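Local coordinates for protein BT_4661 (PDB 4AK2) that probably binds heparin and heparan sulphate at the bacterial surface as a SusE-like glycan-binding protein, this chain being its ligand-binding domain, at residues Asn193-Asp196 and Ala197-Thr201; Tyr166-Ala170 and Gly171-His175. One frame throughout, in Å; residues are numbered along the deposited sequence.

Interaction 1 of 2, residues Asn193-Asp196 and Ala197-Thr201. With NA (sodium ion), chain D; SGN (2-deoxy-6-O-sulfo-2-(sulfoamino)-alpha-D-glucopyranose), chain B.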
ATOM      1  N   ASN A 193     -20.375   1.885   0.057  1.00 14.96           N
ATOM      2  CA  ASN A 193     -21.788   1.844  -0.231  1.00 17.53           C
ATOM      3  C   ASN A 193     -22.173   0.673  -1.154  1.00 16.19           C
ATOM      4  O   ASN A 193     -23.253   0.078  -1.018  1.00 19.03           O
ATOM      5  CB  ASN A 193     -22.222   3.185  -0.794  1.00 20.87           C
ATOM      6  CG  ASN A 193     -22.029   4.369   0.203  1.00 33.77           C
ATOM      7  OD1 ASN A 193     -21.596   4.241   1.386  1.00 35.38           O
ATOM      8  ND2 ASN A 193     -22.329   5.555  -0.298  1.00 44.05           N
ATOM      9  N   SER A 194     -21.252   0.303  -2.055  1.00 17.00           N
ATOM     10  CA  SER A 194     -21.495  -0.833  -2.939  1.00 17.59           C
ATOM     11  C   SER A 194     -21.533  -2.179  -2.200  1.00 17.51           C
ATOM     12  O   SER A 194     -22.188  -3.117  -2.652  1.00 22.41           O
ATOM     13  CB  SER A 194     -20.436  -0.886  -4.054  1.00 19.62           C
ATOM     14  OG  SER A 194     -19.237  -1.506  -3.637  1.00 18.10           O
ATOM     15  N   TYR A 195     -20.827  -2.255  -1.069  1.00 15.05           N
ATOM     16  CA  TYR A 195     -20.927  -3.413  -0.169  1.00 17.70           C
ATOM     17  C   TYR A 195     -22.265  -3.393   0.597  1.00 17.14           C
ATOM     18  O   TYR A 195     -22.955  -4.420   0.669  1.00 18.25           O
ATOM     19  CB  TYR A 195     -19.719  -3.449   0.768  1.00 16.27           C
ATOM     20  CG  TYR A 195     -19.854  -4.422   1.903  1.00 16.61           C
ATOM     21  CD1 TYR A 195     -20.439  -4.055   3.083  1.00 16.68           C
ATOM     22  CD2 TYR A 195     -19.419  -5.743   1.765  1.00 16.07           C
ATOM     23  CE1 TYR A 195     -20.599  -4.953   4.114  1.00 16.48           C
ATOM     24  CE2 TYR A 195     -19.581  -6.649   2.798  1.00 16.78           C
ATOM     25  CZ  TYR A 195     -20.158  -6.256   3.974  1.00 15.51           C
ATOM     26  OH  TYR A 195     -20.319  -7.130   5.018  1.00 19.38           O
ATOM     27  N   ASP A 196     -22.611  -2.248   1.190  1.00 17.39           N
ATOM     28  CA  ASP A 196     -23.888  -2.080   1.917  1.00 18.63           C
ATOM     29  C   ASP A 196     -24.136  -0.602   2.082  1.00 17.18           C
ATOM     30  O   ASP A 196     -23.244   0.130   2.479  1.00 19.49           O
ATOM     31  CB  ASP A 196     -23.827  -2.749   3.301  1.00 21.78           C
ATOM     32  CG  ASP A 196     -25.195  -2.937   3.933  1.00 25.03           C
ATOM     33  OD1 ASP A 196     -25.920  -1.957   4.155  1.00 26.17           O
ATOM     34  OD2 ASP A 196     -25.534  -4.075   4.256  1.00 34.17           O
ATOM     35  N   ALA A 197     -25.356  -0.177   1.791  1.00 21.28           N
ATOM     36  CA  ALA A 197     -25.719   1.224   1.905  1.00 22.05           C
ATOM     37  C   ALA A 197     -25.529   1.740   3.345  1.00 19.67           C
ATOM     38  O   ALA A 197     -25.348   2.932   3.542  1.00 25.65           O
ATOM     39  CB  ALA A 197     -27.153   1.442   1.443  1.00 27.24           C
ATOM     40  N   THR A 198     -25.554   0.842   4.338  1.00 22.84           N
ATOM     41  CA  THR A 198     -25.388   1.226   5.755  1.00 24.58           C
ATOM     42  C   THR A 198     -23.958   1.067   6.290  1.00 21.70           C
ATOM     43  O   THR A 198     -23.707   1.255   7.473  1.00 26.54           O
ATOM     44  CB  THR A 198     -26.351   0.432   6.672  1.00 23.82           C
ATOM     45  OG1 THR A 198     -25.971  -0.961   6.653  1.00 28.01           O
ATOM     46  CG2 THR A 198     -27.779   0.579   6.187  1.00 32.24           C
ATOM     47  N   ALA A 199     -23.013   0.699   5.430  1.00 20.93           N
ATOM     48  CA  ALA A 199     -21.646   0.433   5.907  1.00 20.12           C
ATOM     49  C   ALA A 199     -20.961   1.656   6.547  1.00 17.98           C
ATOM     50  O   ALA A 199     -20.088   1.488   7.411  1.00 20.35           O
ATOM     51  CB  ALA A 199     -20.768  -0.161   4.803  1.00 19.83           C
ATOM     52  N   GLY A 200     -21.325   2.876   6.123  1.00 20.22           N
ATOM     53  CA  GLY A 200     -20.792   4.092   6.750  1.00 21.69           C
ATOM     54  C   GLY A 200     -19.283   4.188   6.683  1.00 19.18           C
ATOM     55  O   GLY A 200     -18.703   4.137   5.587  1.00 21.83           O
ATOM     56  N   THR A 201     -18.635   4.315   7.839  1.00 18.73           N
ATOM     57  CA  THR A 201     -17.170   4.335   7.874  1.00 18.61           C
ATOM     58  C   THR A 201     -16.665   3.131   8.663  1.00 16.56           C
ATOM     59  O   THR A 201     -15.551   3.129   9.165  1.00 17.48           O
ATOM     60  CB  THR A 201     -16.625   5.648   8.474  1.00 18.30           C
ATOM     61  OG1 THR A 201     -17.129   5.807   9.807  1.00 20.17           O
ATOM     62  CG2 THR A 201     -17.059   6.877   7.650  1.00 20.31           C
TER
HETATM   63 NA    NA D1716     -18.233  -2.813  -5.697  1.00 35.70          NA
HETATM   64  C1  SGN B   1     -18.505   2.154  13.399  1.00 19.32           C
HETATM   65  C2  SGN B   1     -17.043   1.981  13.818  1.00 17.91           C
HETATM   66  C3  SGN B   1     -16.668   3.122  14.771  1.00 18.01           C
HETATM   67  C4  SGN B   1     -16.995   4.471  14.154  1.00 17.96           C
HETATM   68  C5  SGN B   1     -18.467   4.558  13.737  1.00 19.14           C
HETATM   69  C6  SGN B   1     -18.707   5.834  12.923  1.00 21.59           C
HETATM   70  N2  SGN B   1     -16.858   0.663  14.413  1.00 19.63           N
HETATM   71  O1  SGN B   1     -19.376   1.903  14.498  1.00 22.45           O
HETATM   72  O3  SGN B   1     -15.264   3.023  15.010  1.00 21.65           O
HETATM   73  O4  SGN B   1     -16.865   5.489  15.160  1.00 17.90           O
HETATM   74  O5  SGN B   1     -18.712   3.458  12.859  1.00 19.25           O
HETATM   75  O6  SGN B   1     -20.076   5.938  12.576  1.00 28.25           O
HETATM   76  S1  SGN B   1     -16.678  -0.668  13.555  1.00 19.39           S
HETATM   77  O1S SGN B   1     -16.015  -1.641  14.396  1.00 20.90           O
HETATM   78  O2S SGN B   1     -17.921  -1.176  13.036  1.00 21.99           O
HETATM   79  O3S SGN B   1     -15.763  -0.275  12.348  1.00 19.43           O
HETATM   80  S2  SGN B   1     -20.536   7.048  11.614  1.00 44.10           S
HETATM   81  O4S SGN B   1     -20.378   8.344  12.271  1.00 51.65           O
HETATM   82  O5S SGN B   1     -22.128   6.750  11.345  1.00 68.35           O
HETATM   83  O6S SGN B   1     -19.808   6.880  10.348  1.00 41.79           O
HETATM   84  O   HOH W   1     -19.259   5.444   3.239  1.00 29.03           O
HETATM   85  O   HOH W   2     -21.856   2.568   3.236  1.00 31.47           O
HETATM   86  O   HOH W   3     -19.876  -3.601  -7.160  1.00 39.90           O
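D196 and T198 meet through a single carboxylate oxygen just where helix 187-195 gives way to loop. D196 OD1 takes the T198 backbone N on its anti lone pair, 2.8 Å away and nearly straight, which makes an Asx turn. The T198 hydroxyl reaches the same oxygen from a different side, coming down from above the carboxylate plane with OG1 2.7 Å from OD1. The carboxylate owes this position to a CG set anti to its own backbone N (chi1 -165°), beside the carbonyl carbon. The same residues form a type I beta turn, D196 to A199, closed by A199 N to D196 O at 3.0 Å. With an alanine here, the T198 backbone N and hydroxyl would probably lose their shared acceptor and the turn be less firmly set. A199 CB lies at the edge of the Y195 ring, 4.3 Å from CD1, while Y195 OH bonds to N211. Two waters link N193 OD1 to the loop, one through D196 O and G200 N, the other through G200 O. Beyond the turn, T201 OG1 donates to sulfate oxygen O6S of the bound SGN at 2.9 Å, within the glycan pocket. On the helix itself, S194 OG binds a sodium ion at 2.6 Å, together with L235 O. The turn thus leads from the C-terminal end of helix 187-195 into the long loop before strand 220-222.

Interaction 2 of 2, residues Tyr166-Ala170 and Gly171-His175; sequences YYNIA and GPDSH
The loop of a beta hairpin, between the antiparallel strands 163-168 and 178-179, is folded back on itself by N168 at the strand end and G171 three residues on. The N168 amide makes two bonds to the backbone of G171, one at its O and one at its N: N168 ND2 donates to G171 O at 3.1 Å, while G171 N gives a weak, bent bond to N168 OD1 at 2.9 Å. The acceptor of the first bond lies close to the plane of the asparagine amide, but ND2 sits well above the plane of the G171 carbonyl, and the amide is thus tilted against that carbonyl. With CG anti to the backbone N (chi1 -177°), the N168 side chain extends from the strand toward the loop. N168 OD1 lies 3.1 Å from G171 CA, a close approach that a glycine allows.

Two waters bond to the amide, one at each end, consistent with its orientation. Water 4 donates to N168 OD1 at 2.8 Å and also bonds to Y166 OH and H175 ND1, lying in the plane of both rings at their edges. Water 5 accepts from N168 ND2 and donates to D173 OD1, its O 2.9 Å from OD1. Farther along, a type I beta turn from P172 to H175, closed by H175 N to P172 O, brings the imidazole back beneath the proline, whose CG stands 3.5 Å above the ring plane, over its centre. H175 NE2 is held by N238, and the ring stacks with F187; Y166, buried, also meets F187 with planes inclined. Strand 163-168 pairs on with strand 241-254. The arrangement is a beta-hairpin connection whose loop contains a type I turn and is braced by an asparagine side chain bonded to the loop backbone.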
ATOM      1  N   TYR A 166      -7.605   5.948   0.356  1.00 11.49           N
ATOM      2  CA  TYR A 166      -7.344   5.495  -0.990  1.00 11.75           C
ATOM      3  C   TYR A 166      -6.684   6.564  -1.810  1.00 11.55           C
ATOM      4  O   TYR A 166      -7.118   7.759  -1.771  1.00 13.82           O
ATOM      5  CB  TYR A 166      -8.663   5.086  -1.680  1.00 12.60           C
ATOM      6  CG  TYR A 166      -8.484   4.555  -3.079  1.00 11.52           C
ATOM      7  CD1 TYR A 166      -8.238   3.200  -3.282  1.00 12.34           C
ATOM      8  CD2 TYR A 166      -8.586   5.381  -4.186  1.00 11.92           C
ATOM      9  CE1 TYR A 166      -8.074   2.691  -4.551  1.00 12.46           C
ATOM     10  CE2 TYR A 166      -8.417   4.903  -5.476  1.00 11.81           C
ATOM     11  CZ  TYR A 166      -8.147   3.526  -5.638  1.00 11.25           C
ATOM     12  OH  TYR A 166      -7.997   2.923  -6.879  1.00 12.11           O
ATOM     13  N   TYR A 167      -5.684   6.223  -2.621  1.00 12.13           N
ATOM     14  CA  TYR A 167      -4.983   7.201  -3.460  1.00 12.15           C
ATOM     15  C   TYR A 167      -5.048   6.715  -4.892  1.00 11.66           C
ATOM     16  O   TYR A 167      -4.456   5.678  -5.230  1.00 12.33           O
ATOM     17  CB  TYR A 167      -3.522   7.363  -3.015  1.00 13.70           C
ATOM     18  CG  TYR A 167      -3.492   7.837  -1.593  1.00 13.57           C
ATOM     19  CD1 TYR A 167      -3.741   9.200  -1.312  1.00 13.58           C
ATOM     20  CD2 TYR A 167      -3.313   6.972  -0.531  1.00 13.76           C
ATOM     21  CE1 TYR A 167      -3.840   9.661  -0.012  1.00 13.84           C
ATOM     22  CE2 TYR A 167      -3.361   7.450   0.809  1.00 12.69           C
ATOM     23  CZ  TYR A 167      -3.622   8.810   1.051  1.00 12.69           C
ATOM     24  OH  TYR A 167      -3.702   9.291   2.346  1.00 14.62           O
ATOM     25  N   ASN A 168      -5.779   7.433  -5.736  1.00 11.90           N
ATOM     26  CA  ASN A 168      -5.800   7.117  -7.159  1.00 12.41           C
ATOM     27  C   ASN A 168      -4.405   7.294  -7.714  1.00 13.07           C
ATOM     28  O   ASN A 168      -3.684   8.251  -7.362  1.00 15.36           O
ATOM     29  CB  ASN A 168      -6.741   8.091  -7.885  1.00 14.13           C
ATOM     30  CG  ASN A 168      -6.858   7.757  -9.359  1.00 14.62           C
ATOM     31  OD1 ASN A 168      -6.993   6.607  -9.730  1.00 14.41           O
ATOM     32  ND2 ASN A 168      -6.751   8.758 -10.207  1.00 22.05           N
ATOM     33  N   ILE A 169      -3.975   6.343  -8.532  1.00 12.60           N
ATOM     34  CA  ILE A 169      -2.646   6.408  -9.158  1.00 13.83           C
ATOM     35  C   ILE A 169      -2.799   6.728 -10.626  1.00 13.68           C
ATOM     36  O   ILE A 169      -2.443   7.837 -11.056  1.00 17.42           O
ATOM     37  CB  ILE A 169      -1.804   5.125  -8.898  1.00 12.41           C
ATOM     38  CG1 ILE A 169      -1.438   5.068  -7.386  1.00 14.03           C
ATOM     39  CG2 ILE A 169      -0.593   5.051  -9.792  1.00 15.61           C
ATOM     40  CD1 ILE A 169      -0.929   3.706  -6.910  1.00 15.50           C
ATOM     41  N   ALA A 170      -3.404   5.814 -11.383  1.00 14.59           N
ATOM     42  CA  ALA A 170      -3.604   6.053 -12.819  1.00 15.24           C
ATOM     43  C   ALA A 170      -5.028   5.718 -13.291  1.00 15.84           C
ATOM     44  O   ALA A 170      -5.271   5.461 -14.463  1.00 18.91           O
ATOM     45  CB  ALA A 170      -2.520   5.367 -13.672  1.00 17.93           C
ATOM     46  N   GLY A 171      -5.964   5.701 -12.337  1.00 15.21           N
ATOM     47  CA  GLY A 171      -7.375   5.512 -12.637  1.00 15.51           C
ATOM     48  C   GLY A 171      -8.003   6.832 -13.033  1.00 16.46           C
ATOM     49  O   GLY A 171      -7.318   7.852 -13.101  1.00 18.43           O
ATOM     50  N   PRO A 172      -9.318   6.813 -13.252  1.00 17.66           N
ATOM     51  CA  PRO A 172     -10.005   8.046 -13.634  1.00 19.29           C
ATOM     52  C   PRO A 172      -9.992   9.060 -12.486  1.00 19.97           C
ATOM     53  O   PRO A 172     -10.029   8.674 -11.313  1.00 19.00           O
ATOM     54  CB  PRO A 172     -11.434   7.591 -13.962  1.00 23.52           C
ATOM     55  CG  PRO A 172     -11.579   6.212 -13.403  1.00 24.61           C
ATOM     56  CD  PRO A 172     -10.212   5.634 -13.195  1.00 18.04           C
ATOM     57  N   ASP A 173      -9.928  10.354 -12.816  1.00 25.88           N
ATOM     58  CA  ASP A 173      -9.912  11.389 -11.788  1.00 26.08           C
ATOM     59  C   ASP A 173     -11.177  11.314 -10.937  1.00 22.66           C
ATOM     60  O   ASP A 173     -11.181  11.739  -9.781  1.00 24.03           O
ATOM     61  CB  ASP A 173      -9.683  12.766 -12.403  1.00 33.81           C
ATOM     62  CG  ASP A 173      -8.201  13.080 -12.597  1.00 38.82           C
ATOM     63  OD1 ASP A 173      -7.323  12.504 -11.894  1.00 34.05           O
ATOM     64  OD2 ASP A 173      -7.912  13.936 -13.449  1.00 42.48           O
ATOM     65  N   SER A 174     -12.232  10.719 -11.491  1.00 20.84           N
ATOM     66  CA  SER A 174     -13.475  10.567 -10.747  1.00 21.67           C
ATOM     67  C   SER A 174     -13.377   9.553  -9.574  1.00 20.11           C
ATOM     68  O   SER A 174     -14.270   9.538  -8.716  1.00 22.42           O
ATOM     69  CB  SER A 174     -14.621  10.240 -11.684  1.00 24.77           C
ATOM     70  OG  SER A 174     -14.309   8.987 -12.295  1.00 25.10           O
ATOM     71  N   HIS A 175     -12.299   8.761  -9.503  1.00 17.08           N
ATOM     72  CA  HIS A 175     -11.972   7.977  -8.305  1.00 15.08           C
ATOM     73  C   HIS A 175     -11.301   8.878  -7.290  1.00 14.92           C
ATOM     74  O   HIS A 175     -10.078   8.951  -7.218  1.00 18.85           O
ATOM     75  CB  HIS A 175     -11.055   6.808  -8.663  1.00 13.07           C
ATOM     76  CG  HIS A 175     -11.715   5.738  -9.514  1.00 14.03           C
ATOM     77  ND1 HIS A 175     -11.075   4.582  -9.832  1.00 13.96           N
ATOM     78  CD2 HIS A 175     -12.986   5.652 -10.053  1.00 14.42           C
ATOM     79  CE1 HIS A 175     -11.911   3.811 -10.581  1.00 15.16           C
ATOM     80  NE2 HIS A 175     -13.092   4.456 -10.685  1.00 14.38           N
TER
HETATM   81  O   HOH W   4      -8.475   4.321  -9.077  1.00 12.83           O
HETATM   82  O   HOH W   5      -6.535  11.472  -9.350  1.00 25.58           O

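In the fold
Both contacts are local turns at the surface, interaction 2 closer to the centre of the chain and interaction 1 farther out. Their centres are 20 Å apart and they do not touch, yet helix 187-195 relates them: its first residue, F187, packs on the Y166 and H175 rings of interaction 2, while its last turn opens interaction 1. Chemistry follows place. At the hairpin loop a neutral asparagine amide, two waters and buried rings tie the loop to the end of strand 163-168. After the helix a charged carboxylate gathers a loop that goes on to the sulfated glycan, with a sodium ion close by. Interaction 1 alone holds a residue of the glycan pocket.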